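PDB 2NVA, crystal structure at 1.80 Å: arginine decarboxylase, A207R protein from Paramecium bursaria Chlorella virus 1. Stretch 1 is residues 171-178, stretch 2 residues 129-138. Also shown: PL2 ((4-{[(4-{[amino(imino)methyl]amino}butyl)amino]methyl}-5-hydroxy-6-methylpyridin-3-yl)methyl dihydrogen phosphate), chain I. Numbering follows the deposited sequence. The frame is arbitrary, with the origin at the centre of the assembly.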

# COMPACT_ATOMS: atom_id res chain seq x y z
N ILE A 171 -16.41 17.45 -26.02
CA ILE A 171 -17.78 17.72 -25.59
C ILE A 171 -17.89 18.45 -24.24
O ILE A 171 -18.99 18.79 -23.80
CB ILE A 171 -18.65 16.43 -25.55
CG1 ILE A 171 -18.14 15.43 -24.50
CG2 ILE A 171 -18.76 15.83 -26.95
CD1 ILE A 171 -19.16 14.37 -24.11
N GLY A 172 -16.75 18.71 -23.59
CA GLY A 172 -16.79 19.39 -22.31
C GLY A 172 -15.47 19.58 -21.60
O GLY A 172 -14.39 19.29 -22.14
N ILE A 173 -15.59 20.09 -20.37
CA ILE A 173 -14.43 20.45 -19.56
C ILE A 173 -14.62 19.84 -18.18
O ILE A 173 -15.73 19.87 -17.64
CB ILE A 173 -14.28 22.01 -19.42
CG1 ILE A 173 -14.25 22.71 -20.79
CG2 ILE A 173 -13.06 22.39 -18.57
CD1 ILE A 173 -13.06 22.36 -21.69
N SER A 174 -13.55 19.30 -17.63
CA SER A 174 -13.56 18.78 -16.26
C SER A 174 -12.41 19.36 -15.44
O SER A 174 -11.46 19.93 -15.98
CB SER A 174 -13.47 17.26 -16.26
OG SER A 174 -12.17 16.84 -16.60
N PHE A 175 -12.49 19.18 -14.13
CA PHE A 175 -11.40 19.51 -13.24
C PHE A 175 -11.56 18.62 -12.02
O PHE A 175 -12.64 18.07 -11.80
CB PHE A 175 -11.44 20.99 -12.83
CG PHE A 175 -12.73 21.41 -12.13
CD1 PHE A 175 -12.89 21.23 -10.76
CD2 PHE A 175 -13.77 22.02 -12.85
CE1 PHE A 175 -14.08 21.62 -10.11
CE2 PHE A 175 -14.95 22.42 -12.20
CZ PHE A 175 -15.10 22.21 -10.83
N HIS A 176 -10.49 18.48 -11.25
CA HIS A 176 -10.60 17.91 -9.92
C HIS A 176 -9.75 18.79 -9.02
O HIS A 176 -8.54 18.91 -9.23
CB HIS A 176 -10.11 16.47 -9.89
CG HIS A 176 -10.60 15.70 -8.70
ND1 HIS A 176 -10.63 16.24 -7.43
CD2 HIS A 176 -11.10 14.45 -8.58
CE1 HIS A 176 -11.10 15.35 -6.58
NE2 HIS A 176 -11.39 14.25 -7.25
N VAL A 177 -10.40 19.43 -8.04
CA VAL A 177 -9.68 20.36 -7.16
C VAL A 177 -8.72 19.64 -6.22
O VAL A 177 -7.81 20.26 -5.66
CB VAL A 177 -10.64 21.26 -6.34
CG1 VAL A 177 -11.54 22.04 -7.27
CG2 VAL A 177 -11.45 20.42 -5.34
N GLY A 178 -8.91 18.34 -6.04
CA GLY A 178 -8.14 17.57 -5.08
C GLY A 178 -9.06 16.70 -4.25
O GLY A 178 -10.24 17.05 -4.06
N1 PL2 I . -12.51 11.55 -10.13
C2 PL2 I . -11.20 11.43 -10.41
C2A PL2 I . -10.71 11.55 -11.87
C3 PL2 I . -10.30 11.18 -9.36
O3 PL2 I . -8.99 11.08 -9.68
C4 PL2 I . -10.74 11.07 -8.03
C4A PL2 I . -9.78 10.79 -6.83
C5 PL2 I . -12.13 11.22 -7.81
C6 PL2 I . -12.97 11.45 -8.88
P PL2 I . -13.13 11.88 -4.09
N PL2 I . -8.41 11.28 -7.08
CA PL2 I . -7.40 10.38 -6.49
CG PL2 I . -6.52 9.36 -4.34
OP2 PL2 I . -12.34 12.77 -3.02
OP3 PL2 I . -13.17 10.37 -3.48
OP1 PL2 I . -14.50 12.41 -4.36
OP4 PL2 I . -12.16 11.88 -5.37
C5M PL2 I . -12.71 11.12 -6.39
CB PL2 I . -7.63 10.21 -4.97
CD PL2 I . -6.73 9.21 -2.82
NE PL2 I . -5.67 8.30 -2.34
CZ PL2 I . -5.63 7.68 -1.15
NH2 PL2 I . -4.59 6.86 -0.87
NH1 PL2 I . -6.60 7.87 -0.25
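Stretch 2 (129-138) KMILRIRCDD

The contact rests on a backbone ladder. Stretch 2 runs as an extended strand from Lys129 onward beside the strand of stretch 1, parallel to it, with an angle of 28° between their N-to-C directions and a closest axis approach of 4.4 Å. Four hydrogen bonds carry the pairing, and they alternate as a parallel register requires: Ile171 N donates to Met130 O at 2.8 Å, Leu132 N to Gly172 O at 2.9 Å, Ser174 N to Leu132 O at 2.9 Å, and Ile134 N to Ser174 O at 2.9 Å. Leu132 thus spends both its N and its O on stretch 1, and Ser174 returns the favour with both of its own. Between these bonds, CA-H...O contacts use the same carbonyls a second time: Ile131 CA lies 3.4 Å from Gly172 O, Ile173 CA 3.3 Å from Leu132 O, and Arg133 CA 3.3 Å from Ser174 O.

Beyond Ile134 the direct ladder opens, and water takes its place. One water accepts from His176 N at 2.8 Å and from Arg133 NE at 2.9 Å and lies 2.8 Å from Ile134 O; a second accepts from Cys136 N at 2.9 Å and lies 2.8 Å from His176 O and 2.7 Å from Asp137 OD1. The chains then close again, with Asp138 N donating to Val177 O at 2.8 Å and Val177 CA resting 3.3 Å from Cys136 O. Here two chains part far enough to admit water and then resume pairing, with the waters meeting backbone groups left unpaired between them.

The residues near this gap are held by local bonds as well. His176 ND1 accepts from Gly178 N at 3.0 Å, which leaves NE2 free to donate to OP4 of PL2 at 3.1 Å, so one ring ties the turn to the ligand. His176 CB also lies 3.6 Å from Arg133 NH2. In stretch 2, Arg135 points away from stretch 1 and forms a salt bridge with Asp137, NH2 to OD2 at 2.8 Å.

Packing follows the alternation of the strands. Ile131, Ser174 and Arg133 share one face: Ser174 CB meets Ile131 CG2 at 3.6 Å, and Ser174 OG lies 3.4 Å from Arg133 CB. Ile173 and Leu132 take the other face, where Ile173 CD1 reaches Leu132 CB at 4.0 Å; Ile173 CG2 also meets Ile134 CD1 at 4.0 Å. At the start of the pairing, Ile171 CD1 packs on Lys129 CB at 3.7 Å, while the end of that lysine leads away. Further along, Phe175 CB sits 3.6 Å from Ile134 O and 4.4 Å from Cys136 CB, although the end of its side chain leads away from stretch 2. Together the stretches bury 775 Å² between them, with side chains of several kinds packed around a backbone-led contact.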

# COMPACT_ATOMS: atom_id res chain seq x y z
N LYS A 129 -15.93 10.55 -27.29
CA LYS A 129 -16.22 11.94 -26.96
C LYS A 129 -15.31 12.37 -25.83
O LYS A 129 -15.29 11.73 -24.78
CB LYS A 129 -17.69 12.11 -26.60
CG LYS A 129 -18.63 11.61 -27.70
CD LYS A 129 -20.09 11.99 -27.42
CE LYS A 129 -21.06 11.23 -28.34
NZ LYS A 129 -20.79 11.49 -29.80
N MET A 130 -14.58 13.46 -26.05
CA MET A 130 -13.50 13.85 -25.14
C MET A 130 -13.83 15.02 -24.24
O MET A 130 -14.49 15.97 -24.65
CB MET A 130 -12.21 14.13 -25.92
CG MET A 130 -11.69 12.94 -26.73
SD MET A 130 -11.51 11.39 -25.79
CE MET A 130 -10.15 11.83 -24.70
N ILE A 131 -13.35 14.93 -23.00
CA ILE A 131 -13.52 15.99 -22.01
C ILE A 131 -12.13 16.49 -21.62
O ILE A 131 -11.30 15.72 -21.15
CB ILE A 131 -14.31 15.50 -20.76
CG1 ILE A 131 -15.75 15.15 -21.14
CG2 ILE A 131 -14.30 16.56 -19.67
CD1 ILE A 131 -16.52 14.42 -20.02
N LEU A 132 -11.88 17.77 -21.84
CA LEU A 132 -10.58 18.32 -21.49
C LEU A 132 -10.52 18.58 -19.99
O LEU A 132 -11.31 19.35 -19.46
CB LEU A 132 -10.28 19.60 -22.28
CG LEU A 132 -9.03 20.39 -21.85
CD1 LEU A 132 -7.74 19.61 -22.09
CD2 LEU A 132 -8.98 21.76 -22.54
N ARG A 133 -9.57 17.93 -19.32
CA ARG A 133 -9.35 18.18 -17.90
C ARG A 133 -8.37 19.33 -17.73
O ARG A 133 -7.25 19.28 -18.25
CB ARG A 133 -8.83 16.93 -17.19
CG ARG A 133 -8.61 17.16 -15.70
CD ARG A 133 -8.33 15.85 -14.98
NE ARG A 133 -7.87 16.09 -13.61
CZ ARG A 133 -7.56 15.11 -12.77
NH1 ARG A 133 -7.65 13.84 -13.15
NH2 ARG A 133 -7.15 15.39 -11.53
N ILE A 134 -8.80 20.36 -17.00
CA ILE A 134 -7.95 21.50 -16.70
C ILE A 134 -7.49 21.45 -15.24
O ILE A 134 -8.22 20.96 -14.37
CB ILE A 134 -8.64 22.85 -17.02
CG1 ILE A 134 -9.89 23.06 -16.15
CG2 ILE A 134 -9.02 22.88 -18.51
CD1 ILE A 134 -10.51 24.48 -16.25
N ARG A 135 -6.30 21.98 -14.98
CA ARG A 135 -5.79 22.01 -13.62
C ARG A 135 -6.37 23.21 -12.87
O ARG A 135 -6.24 24.36 -13.31
CB ARG A 135 -4.27 22.10 -13.61
CG ARG A 135 -3.71 22.12 -12.20
CD ARG A 135 -2.22 22.32 -12.20
NE ARG A 135 -1.73 22.29 -10.83
CZ ARG A 135 -0.44 22.24 -10.48
NH1 ARG A 135 0.51 22.18 -11.42
NH2 ARG A 135 -0.11 22.21 -9.20
N CYS A 136 -7.01 22.94 -11.73
CA CYS A 136 -7.54 23.98 -10.85
C CYS A 136 -7.48 23.46 -9.42
O CYS A 136 -8.38 22.72 -8.98
CB CYS A 136 -9.01 24.29 -11.19
SG CYS A 136 -9.36 24.99 -12.81
N ASP A 137 -6.45 23.83 -8.67
CA ASP A 137 -6.21 23.18 -7.38
C ASP A 137 -6.94 23.84 -6.21
O ASP A 137 -7.12 25.05 -6.17
CB ASP A 137 -4.72 23.16 -7.04
CG ASP A 137 -3.87 22.43 -8.07
OD1 ASP A 137 -4.42 21.82 -9.01
OD2 ASP A 137 -2.63 22.47 -7.91
N ASP A 138 -7.33 23.01 -5.25
CA ASP A 138 -7.66 23.50 -3.92
C ASP A 138 -6.39 23.32 -3.10
O ASP A 138 -5.98 22.18 -2.83
CB ASP A 138 -8.80 22.66 -3.31
CG ASP A 138 -9.00 22.92 -1.81
OD1 ASP A 138 -8.43 23.91 -1.28
OD2 ASP A 138 -9.70 22.12 -1.17
O HOH W 1 -8.06 18.77 -12.65
O HOH W 2 -6.45 20.48 -10.28